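Local coordinates for protein ornithine carbamoyltransferase (Giardia intestinalis, PDB 3GRF) that probably transfers a carbamoyl group to ornithine, the ornithine carbamoyltransferase reaction, in the arginine degradation pathway of this parasite, at residues A[6-11]-A[18-23]; A[174-179]-A[203-208]; A[181-186]-A[207-212]. All coordinates share one frame; numbering follows the deposited sequence.

Contact 1: A[6-11]-A[18-23]; sequences QTRHLL and PKELAY
The guanidinium of Arg-8 meets the carboxylate of Glu-20 edge to edge, neither group lying over a face of the other. Their planes are only 17° apart, and carbon CD of Glu-20 sits in the plane of the guanidinium, just beyond its NH1 and NH2 edge. The two side chains approach from opposite directions, one from the loop 6-11 and the other from the first turn of helix 18-33, and their charged ends supply the whole contact. The better defined half of the salt bridge is the hydrogen bond from Arg-8 NH1 to Glu-20 OE1, 3.1 Å long. With an N-H...O angle of 142° it is noticeably bent. OE1 is met on its syn side, 25° out of the carboxylate plane, although it stays close to the plane of the guanidinium. The other half pairs Arg-8 NH2 with Glu-20 OE2, but the two atoms are modelled too close together for their exact positions to be trusted. The chains reach each other in different ways: Glu-20 runs straight out beyond CG, whereas Arg-8 bends at both chi2 and chi3 on its way to the helix. Phe-321 of helix 303-322 also touches Arg-8, and Leu-10 of the same loop is joined by backbone hydrogen bonds to Cys-125 and Asn-127 at strand 125-127. Glu-20 OE1 is gripped a second time, by the backbone N of Cys-17, which should help to fix the rotation of the carboxylate. The result is a peripheral loop-to-helix salt bridge in the carbamoyl-phosphate binding domain, whose glutamate, third residue of helix 18-33, accepts from the residue just before the helix, the glutamate half of a capping-box pattern.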
loop_
_atom_site.group_PDB
_atom_site.type_symbol
_atom_site.label_atom_id
_atom_site.label_comp_id
_atom_site.label_asym_id
_atom_site.label_seq_id
_atom_site.Cartn_x
_atom_site.Cartn_y
_atom_site.Cartn_z
ATOM N N GLN A 6 -27.286 -3.973 12.542
ATOM C CA GLN A 6 -27.060 -5.126 13.336
ATOM C C GLN A 6 -25.570 -5.443 13.293
ATOM O O GLN A 6 -25.091 -6.266 14.076
ATOM C CB GLN A 6 -27.918 -6.295 12.870
ATOM C CG GLN A 6 -29.254 -6.379 13.564
ATOM C CD GLN A 6 -29.132 -6.990 14.938
ATOM O OE1 GLN A 6 -28.618 -6.369 15.853
ATOM N NE2 GLN A 6 -29.551 -8.196 15.281
ATOM N N THR A 7 -24.822 -4.806 12.347
ATOM C CA THR A 7 -23.375 -4.797 12.442
ATOM C C THR A 7 -22.932 -3.738 13.456
ATOM O O THR A 7 -23.381 -2.585 13.410
ATOM C CB THR A 7 -22.764 -4.555 11.061
ATOM O OG1 THR A 7 -23.230 -5.580 10.179
ATOM C CG2 THR A 7 -21.254 -4.605 11.112
ATOM N N ARG A 8 -22.058 -4.117 14.385
ATOM C CA ARG A 8 -21.495 -3.139 15.332
ATOM C C ARG A 8 -20.391 -2.308 14.707
ATOM O O ARG A 8 -19.454 -2.856 14.127
ATOM C CB ARG A 8 -20.974 -3.813 16.618
ATOM C CG ARG A 8 -22.047 -4.104 17.627
ATOM C CD ARG A 8 -21.850 -3.264 18.880
ATOM N NE ARG A 8 -21.288 -4.086 19.938
ATOM C CZ ARG A 8 -20.637 -3.657 21.014
ATOM N NH1 ARG A 8 -20.417 -2.369 21.262
ATOM N NH2 ARG A 8 -20.201 -4.561 21.852
ATOM N N HIS A 9 -20.511 -0.993 14.891
ATOM C CA HIS A 9 -19.585 0.018 14.427
ATOM C C HIS A 9 -18.870 0.635 15.635
ATOM O O HIS A 9 -19.091 0.205 16.772
ATOM C CB HIS A 9 -20.344 1.107 13.671
ATOM C CG HIS A 9 -20.892 0.563 12.325
ATOM N ND1 HIS A 9 -20.041 0.185 11.303
ATOM C CD2 HIS A 9 -22.149 0.339 11.870
ATOM C CE1 HIS A 9 -20.751 -0.239 10.276
ATOM N NE2 HIS A 9 -22.034 -0.158 10.595
ATOM N N LEU A 10 -18.046 1.640 15.401
ATOM C CA LEU A 10 -17.338 2.361 16.449
ATOM C C LEU A 10 -17.162 3.745 15.885
ATOM O O LEU A 10 -16.123 4.082 15.319
ATOM C CB LEU A 10 -15.948 1.723 16.764
ATOM C CG LEU A 10 -15.108 2.242 17.942
ATOM C CD1 LEU A 10 -15.719 1.826 19.274
ATOM C CD2 LEU A 10 -13.670 1.737 17.856
ATOM N N LEU A 11 -18.193 4.566 16.032
ATOM C CA LEU A 11 -18.188 5.915 15.523
ATOM C C LEU A 11 -17.756 6.905 16.617
ATOM O O LEU A 11 -17.267 7.995 16.319
ATOM C CB LEU A 11 -19.570 6.276 14.965
ATOM C CG LEU A 11 -20.235 5.495 13.798
ATOM C CD1 LEU A 11 -20.857 6.483 12.833
ATOM C CD2 LEU A 11 -19.320 4.554 13.007
ATOM N N PRO A 18 -18.950 0.164 29.290
ATOM C CA PRO A 18 -17.790 0.386 30.122
ATOM C C PRO A 18 -16.875 -0.835 30.224
ATOM O O PRO A 18 -15.660 -0.684 30.288
ATOM C CB PRO A 18 -18.412 0.667 31.506
ATOM C CG PRO A 18 -19.746 1.134 31.255
ATOM C CD PRO A 18 -20.203 0.406 30.031
ATOM N N LYS A 19 -17.447 -2.042 30.257
ATOM C CA LYS A 19 -16.633 -3.236 30.372
ATOM C C LYS A 19 -15.926 -3.563 29.055
ATOM O O LYS A 19 -14.840 -4.130 29.060
ATOM C CB LYS A 19 -17.491 -4.421 30.787
ATOM C CG LYS A 19 -16.729 -5.711 30.979
ATOM C CD LYS A 19 -17.001 -6.307 32.374
ATOM C CE LYS A 19 -15.869 -7.305 32.830
ATOM N NZ LYS A 19 -16.322 -8.110 34.033
ATOM N N GLU A 20 -16.559 -3.239 27.933
ATOM C CA GLU A 20 -15.921 -3.414 26.642
ATOM C C GLU A 20 -14.728 -2.502 26.490
ATOM O O GLU A 20 -13.714 -2.909 25.952
ATOM C CB GLU A 20 -16.914 -3.175 25.499
ATOM C CG GLU A 20 -17.925 -4.290 25.418
ATOM C CD GLU A 20 -18.999 -4.026 24.422
ATOM O OE1 GLU A 20 -19.304 -2.837 24.125
ATOM O OE2 GLU A 20 -19.533 -5.033 23.913
ATOM N N LEU A 21 -14.854 -1.260 26.955
ATOM C CA LEU A 21 -13.726 -0.321 26.909
ATOM C C LEU A 21 -12.591 -0.786 27.800
ATOM O O LEU A 21 -11.448 -0.697 27.417
ATOM C CB LEU A 21 -14.177 1.080 27.331
ATOM C CG LEU A 21 -13.082 2.129 27.460
ATOM C CD1 LEU A 21 -12.048 1.914 26.313
ATOM C CD2 LEU A 21 -13.669 3.615 27.481
ATOM N N ALA A 22 -12.918 -1.312 28.986
ATOM C CA ALA A 22 -11.917 -1.841 29.919
ATOM C C ALA A 22 -11.273 -3.135 29.446
ATOM O O ALA A 22 -10.107 -3.368 29.718
ATOM C CB ALA A 22 -12.543 -2.038 31.287
ATOM N N TYR A 23 -12.043 -3.983 28.762
ATOM C CA TYR A 23 -11.506 -5.158 28.078
ATOM C C TYR A 23 -10.533 -4.759 26.955
ATOM O O TYR A 23 -9.468 -5.331 26.814
ATOM C CB TYR A 23 -12.655 -6.014 27.529
ATOM C CG TYR A 23 -12.189 -7.119 26.613
ATOM C CD1 TYR A 23 -11.805 -8.357 27.113
ATOM C CD2 TYR A 23 -12.118 -6.915 25.259
ATOM C CE1 TYR A 23 -11.356 -9.367 26.251
ATOM C CE2 TYR A 23 -11.694 -7.901 24.409
ATOM C CZ TYR A 23 -11.297 -9.105 24.908
ATOM O OH TYR A 23 -10.890 -10.048 24.014
#

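Contact 2: A[174-179]-A[203-208]; sequences VTYDLM and KEVIDE
Segments 174-179 and 203-208 of two helices run nearly parallel, their axes 15° apart in direction and 9.9 Å apart at closest; Tyr-176 and Val-205 are the nearest residues, CA to CA 6.3 Å. Val-205 carries the contact, meeting both Tyr-176 and Met-179. Its CG2 methyl rests over one face of the Tyr-176 ring, a CH-pi contact in which CG2 is 3.8 Å from the ring centroid and somewhat offset toward the rim. The other branch, CG1, reaches ring atom CD2 of Tyr-176 at 3.8 Å and also faces the methionine: Met-179 CE lies 3.8 Å from Val-205 CG1. With CG1 anti to the backbone N (chi1 168°) and CG2 beside it, one methyl is placed toward Met-179 and the other over the ring. Met-179 bends at its last torsion, chi3 64°, and its methyl CE also lies 4.0 Å from Ile-206 CG1, at the margin of the contact. Next to this apolar patch Arg-180 of helix 173-185 pairs with Asp-177 OD1 on its own helix and with Glu-208 OE1 across the gap. Between the two segments themselves no hydrogen bond or salt bridge forms. Cohesion between them therefore comes from aliphatic and aromatic surfaces, with the salt bridge from Arg-180 to Glu-208 alongside.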
loop_
_atom_site.group_PDB
_atom_site.type_symbol
_atom_site.label_atom_id
_atom_site.label_comp_id
_atom_site.label_asym_id
_atom_site.label_seq_id
_atom_site.Cartn_x
_atom_site.Cartn_y
_atom_site.Cartn_z
ATOM N N VAL A 174 -11.988 15.542 19.816
ATOM C CA VAL A 174 -11.079 14.844 20.737
ATOM C C VAL A 174 -11.560 15.030 22.181
ATOM O O VAL A 174 -11.612 14.073 22.936
ATOM C CB VAL A 174 -9.555 15.219 20.473
ATOM C CG1 VAL A 174 -8.682 15.075 21.733
ATOM C CG2 VAL A 174 -8.959 14.346 19.324
ATOM N N THR A 175 -11.930 16.259 22.565
ATOM C CA THR A 175 -12.497 16.577 23.879
ATOM C C THR A 175 -13.812 15.822 24.098
ATOM O O THR A 175 -13.969 15.209 25.143
ATOM C CB THR A 175 -12.752 18.081 24.033
ATOM O OG1 THR A 175 -11.620 18.789 23.512
ATOM C CG2 THR A 175 -12.976 18.470 25.489
ATOM N N TYR A 176 -14.712 15.848 23.105
ATOM C CA TYR A 176 -15.943 15.033 23.117
ATOM C C TYR A 176 -15.669 13.597 23.459
ATOM O O TYR A 176 -16.299 13.028 24.342
ATOM C CB TYR A 176 -16.657 15.082 21.769
ATOM C CG TYR A 176 -17.134 16.484 21.395
ATOM C CD1 TYR A 176 -17.674 16.733 20.146
ATOM C CD2 TYR A 176 -17.002 17.560 22.300
ATOM C CE1 TYR A 176 -18.094 18.032 19.776
ATOM C CE2 TYR A 176 -17.439 18.887 21.946
ATOM C CZ TYR A 176 -17.977 19.095 20.695
ATOM O OH TYR A 176 -18.398 20.377 20.345
ATOM N N ASP A 177 -14.743 12.991 22.748
ATOM C CA ASP A 177 -14.525 11.553 22.969
ATOM C C ASP A 177 -13.795 11.262 24.296
ATOM O O ASP A 177 -13.999 10.196 24.881
ATOM C CB ASP A 177 -13.815 10.934 21.735
ATOM C CG ASP A 177 -14.568 9.755 21.123
ATOM O OD1 ASP A 177 -15.702 9.421 21.521
ATOM O OD2 ASP A 177 -14.000 9.137 20.220
ATOM N N LEU A 178 -12.951 12.205 24.810
ATOM C CA LEU A 178 -12.274 12.056 26.144
ATOM C C LEU A 178 -13.354 12.126 27.235
ATOM O O LEU A 178 -13.337 11.314 28.165
ATOM C CB LEU A 178 -11.230 13.176 26.358
ATOM C CG LEU A 178 -9.716 12.870 26.404
ATOM C CD1 LEU A 178 -9.427 11.388 26.150
ATOM C CD2 LEU A 178 -8.967 13.729 25.382
ATOM N N MET A 179 -14.263 13.093 27.121
ATOM C CA MET A 179 -15.369 13.204 28.069
ATOM C C MET A 179 -16.161 11.905 28.114
ATOM O O MET A 179 -16.480 11.410 29.210
ATOM C CB MET A 179 -16.292 14.350 27.670
ATOM C CG MET A 179 -15.651 15.763 27.794
ATOM S SD MET A 179 -16.599 16.995 26.845
ATOM C CE MET A 179 -18.163 16.991 27.704
ATOM N N LYS A 203 -23.715 21.023 24.294
ATOM C CA LYS A 203 -24.645 20.444 25.305
ATOM C C LYS A 203 -25.038 18.972 25.062
ATOM O O LYS A 203 -25.231 18.191 26.024
ATOM C CB LYS A 203 -25.886 21.331 25.549
ATOM C CG LYS A 203 -26.800 20.783 26.655
ATOM C CD LYS A 203 -27.295 21.855 27.660
ATOM C CE LYS A 203 -28.119 21.206 28.787
ATOM N NZ LYS A 203 -29.094 20.182 28.274
ATOM N N GLU A 204 -25.123 18.596 23.793
ATOM C CA GLU A 204 -25.451 17.245 23.408
ATOM C C GLU A 204 -24.436 16.253 23.978
ATOM O O GLU A 204 -24.802 15.167 24.456
ATOM C CB GLU A 204 -25.654 17.137 21.882
ATOM C CG GLU A 204 -24.511 16.574 21.042
ATOM C CD GLU A 204 -24.997 15.703 19.883
ATOM O OE1 GLU A 204 -25.094 14.453 20.050
ATOM O OE2 GLU A 204 -25.277 16.269 18.798
ATOM N N VAL A 205 -23.176 16.675 23.993
ATOM C CA VAL A 205 -22.054 15.816 24.387
ATOM C C VAL A 205 -22.027 15.696 25.930
ATOM O O VAL A 205 -21.907 14.601 26.479
ATOM C CB VAL A 205 -20.707 16.333 23.762
ATOM C CG1 VAL A 205 -19.518 15.653 24.368
ATOM C CG2 VAL A 205 -20.723 16.168 22.225
ATOM N N ILE A 206 -22.204 16.813 26.623
ATOM C CA ILE A 206 -22.371 16.829 28.084
ATOM C C ILE A 206 -23.537 15.914 28.502
ATOM O O ILE A 206 -23.359 15.011 29.351
ATOM C CB ILE A 206 -22.587 18.264 28.606
ATOM C CG1 ILE A 206 -21.482 19.192 28.110
ATOM C CG2 ILE A 206 -22.615 18.290 30.126
ATOM C CD1 ILE A 206 -21.858 20.723 28.200
ATOM N N ASP A 207 -24.698 16.078 27.862
ATOM C CA ASP A 207 -25.878 15.218 28.122
ATOM C C ASP A 207 -25.624 13.719 27.923
ATOM O O ASP A 207 -25.975 12.898 28.782
ATOM C CB ASP A 207 -27.067 15.611 27.232
ATOM C CG ASP A 207 -27.629 16.989 27.563
ATOM O OD1 ASP A 207 -27.176 17.620 28.550
ATOM O OD2 ASP A 207 -28.533 17.437 26.831
ATOM N N GLU A 208 -25.033 13.356 26.787
ATOM C CA GLU A 208 -24.616 11.954 26.587
ATOM C C GLU A 208 -23.781 11.448 27.738
ATOM O O GLU A 208 -23.962 10.310 28.217
ATOM C CB GLU A 208 -23.828 11.778 25.284
ATOM C CG GLU A 208 -23.203 10.371 25.145
ATOM C CD GLU A 208 -22.655 10.089 23.760
ATOM O OE1 GLU A 208 -22.057 11.013 23.165
ATOM O OE2 GLU A 208 -22.808 8.944 23.275
#

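Contact 3: A[181-186]-A[207-212]; sequences GCALLG and DECEEI
Ile-212 leaves helix 203-216 with its CB directed at helix 173-185, and successive atoms of its longer branch touch that helix. CG1 comes first, 3.7 Å from the CB of Ala-183, and the same CG1 stands 3.8 Å from Leu-184 CD1. Beyond it CD1 reaches the backbone, lying 3.5 Å from Ala-183 O, and presses on Leu-184. There the modelled approach of Ile-212 CD1 to Leu-184 CD1 is tighter than carbon atoms normally allow, so its exact depth is uncertain. The shorter branch is also in doubt, since CG2 is placed too near the carbonyl oxygen of Glu-208 on its own helix; chi1, at 104°, is away from any staggered position, in keeping with a side chain whose modelled pose is approximate. Leu-184 and Ile-212 cross at about a right angle, the leucine bringing its CD1 branch inward although its CB does not aim at the partner helix. One turn before Ile-212, Cys-209 faces the same Ala-183: their CB atoms are 4.0 Å apart, and the small methyl lets the backbones come as close as 5.6 Å between the CA atoms of Ala-183 and Cys-209. The helix axes, 11° from parallel, approach to 8.7 Å. Helix 173-185 ends here in a Schellman motif, with Gly-186 at positive phi and Met-187 N turned back to Cys-182 O, while the disulfide from Cys-182 to Cys-189 joins the helix to strand 188-192. The carbonyl oxygen of Ala-183 accepts a hydrogen bond from outside the two segments, from Thr-218 OG1. Across the interface itself no hydrogen bond forms, so this buried contact is held by apolar packing.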
loop_
_atom_site.group_PDB
_atom_site.type_symbol
_atom_site.label_atom_id
_atom_site.label_comp_id
_atom_site.label_asym_id
_atom_site.label_seq_id
_atom_site.Cartn_x
_atom_site.Cartn_y
_atom_site.Cartn_z
ATOM N N GLY A 181 -15.043 8.836 27.268
ATOM C CA GLY A 181 -14.201 7.770 27.854
ATOM C C GLY A 181 -14.216 7.867 29.375
ATOM O O GLY A 181 -14.404 6.874 30.065
ATOM N N CYS A 182 -14.040 9.081 29.892
ATOM C CA CYS A 182 -14.063 9.354 31.317
ATOM C C CYS A 182 -15.422 8.941 31.891
ATOM O O CYS A 182 -15.484 8.291 32.900
ATOM C CB CYS A 182 -13.906 10.853 31.595
ATOM S SG CYS A 182 -12.302 11.596 31.502
ATOM N N ALA A 183 -16.514 9.394 31.298
ATOM C CA ALA A 183 -17.835 9.046 31.815
ATOM C C ALA A 183 -17.985 7.532 31.940
ATOM O O ALA A 183 -18.506 7.048 32.931
ATOM C CB ALA A 183 -18.862 9.556 30.896
ATOM N N LEU A 184 -17.567 6.827 30.879
ATOM C CA LEU A 184 -17.624 5.367 30.712
ATOM C C LEU A 184 -16.809 4.680 31.808
ATOM O O LEU A 184 -17.237 3.685 32.383
ATOM C CB LEU A 184 -17.041 4.975 29.311
ATOM C CG LEU A 184 -17.844 4.133 28.302
ATOM C CD1 LEU A 184 -19.342 4.261 28.534
ATOM C CD2 LEU A 184 -17.501 4.541 26.877
ATOM N N LEU A 185 -15.625 5.265 32.067
ATOM C CA LEU A 185 -14.679 4.694 33.026
ATOM C C LEU A 185 -14.861 5.203 34.468
ATOM O O LEU A 185 -14.261 4.661 35.389
ATOM C CB LEU A 185 -13.213 4.855 32.528
ATOM C CG LEU A 185 -12.876 4.012 31.277
ATOM C CD1 LEU A 185 -11.555 4.491 30.715
ATOM C CD2 LEU A 185 -12.731 2.458 31.584
ATOM N N GLY A 186 -15.707 6.217 34.654
ATOM C CA GLY A 186 -16.073 6.676 35.987
ATOM C C GLY A 186 -15.035 7.613 36.556
ATOM O O GLY A 186 -14.789 7.640 37.771
ATOM N N ASP A 207 -24.698 16.078 27.862
ATOM C CA ASP A 207 -25.878 15.218 28.122
ATOM C C ASP A 207 -25.624 13.719 27.923
ATOM O O ASP A 207 -25.975 12.898 28.782
ATOM C CB ASP A 207 -27.067 15.611 27.232
ATOM C CG ASP A 207 -27.629 16.989 27.563
ATOM O OD1 ASP A 207 -27.176 17.620 28.550
ATOM O OD2 ASP A 207 -28.533 17.437 26.831
ATOM N N GLU A 208 -25.033 13.356 26.787
ATOM C CA GLU A 208 -24.616 11.954 26.587
ATOM C C GLU A 208 -23.781 11.448 27.738
ATOM O O GLU A 208 -23.962 10.310 28.217
ATOM C CB GLU A 208 -23.828 11.778 25.284
ATOM C CG GLU A 208 -23.203 10.371 25.145
ATOM C CD GLU A 208 -22.655 10.089 23.760
ATOM O OE1 GLU A 208 -22.057 11.013 23.165
ATOM O OE2 GLU A 208 -22.808 8.944 23.275
ATOM N N CYS A 209 -22.821 12.259 28.160
ATOM C CA CYS A 209 -21.929 11.802 29.226
ATOM C C CYS A 209 -22.638 11.634 30.549
ATOM O O CYS A 209 -22.373 10.670 31.294
ATOM C CB CYS A 209 -20.723 12.717 29.401
ATOM S SG CYS A 209 -19.655 12.699 28.005
ATOM N N GLU A 210 -23.525 12.565 30.873
ATOM C CA GLU A 210 -24.181 12.493 32.174
ATOM C C GLU A 210 -25.188 11.327 32.193
ATOM O O GLU A 210 -25.328 10.624 33.189
ATOM C CB GLU A 210 -24.742 13.861 32.559
ATOM C CG GLU A 210 -23.561 14.850 32.740
ATOM C CD GLU A 210 -23.941 16.193 33.339
ATOM O OE1 GLU A 210 -25.006 16.749 32.981
ATOM O OE2 GLU A 210 -23.143 16.709 34.153
ATOM N N GLU A 211 -25.802 11.063 31.045
ATOM C CA GLU A 211 -26.579 9.854 30.843
ATOM C C GLU A 211 -25.794 8.546 30.886
ATOM O O GLU A 211 -26.318 7.546 31.405
ATOM C CB GLU A 211 -27.345 9.922 29.533
ATOM C CG GLU A 211 -28.151 8.662 29.253
ATOM C CD GLU A 211 -28.721 8.633 27.861
ATOM O OE1 GLU A 211 -29.206 7.548 27.457
ATOM O OE2 GLU A 211 -28.675 9.689 27.171
ATOM N N ILE A 212 -24.574 8.490 30.334
ATOM C CA ILE A 212 -23.893 7.201 30.425
ATOM C C ILE A 212 -23.468 6.948 31.857
ATOM O O ILE A 212 -23.533 5.822 32.331
ATOM C CB ILE A 212 -22.752 6.918 29.380
ATOM C CG1 ILE A 212 -21.375 7.062 30.006
ATOM C CG2 ILE A 212 -22.877 7.752 28.089
ATOM C CD1 ILE A 212 -20.993 5.932 30.774
#

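Overall arrangement
Contacts 2 and 3 are successive levels of one helix pair, 173-185 against 203-216, with centres 8 Å apart; between them Met-179 C lies 3.6 Å from Cys-209 SG. Both helices alternate with strands of the parallel five-stranded, Rossmann-like sheet of the ornithine-binding domain. Contact 1 belongs to the carbamoyl-phosphate domain, its centre about 14 Å from that of contact 3 and about 17 Å from that of contact 2. Yet Leu-21 CD2 is 3.9 Å from Leu-185 CG, so the helix bearing Glu-20 also packs on the end of helix 173-185, joining the two domain regions. In this family substrates bind between the domains; no residue of these contacts is known here to bind one.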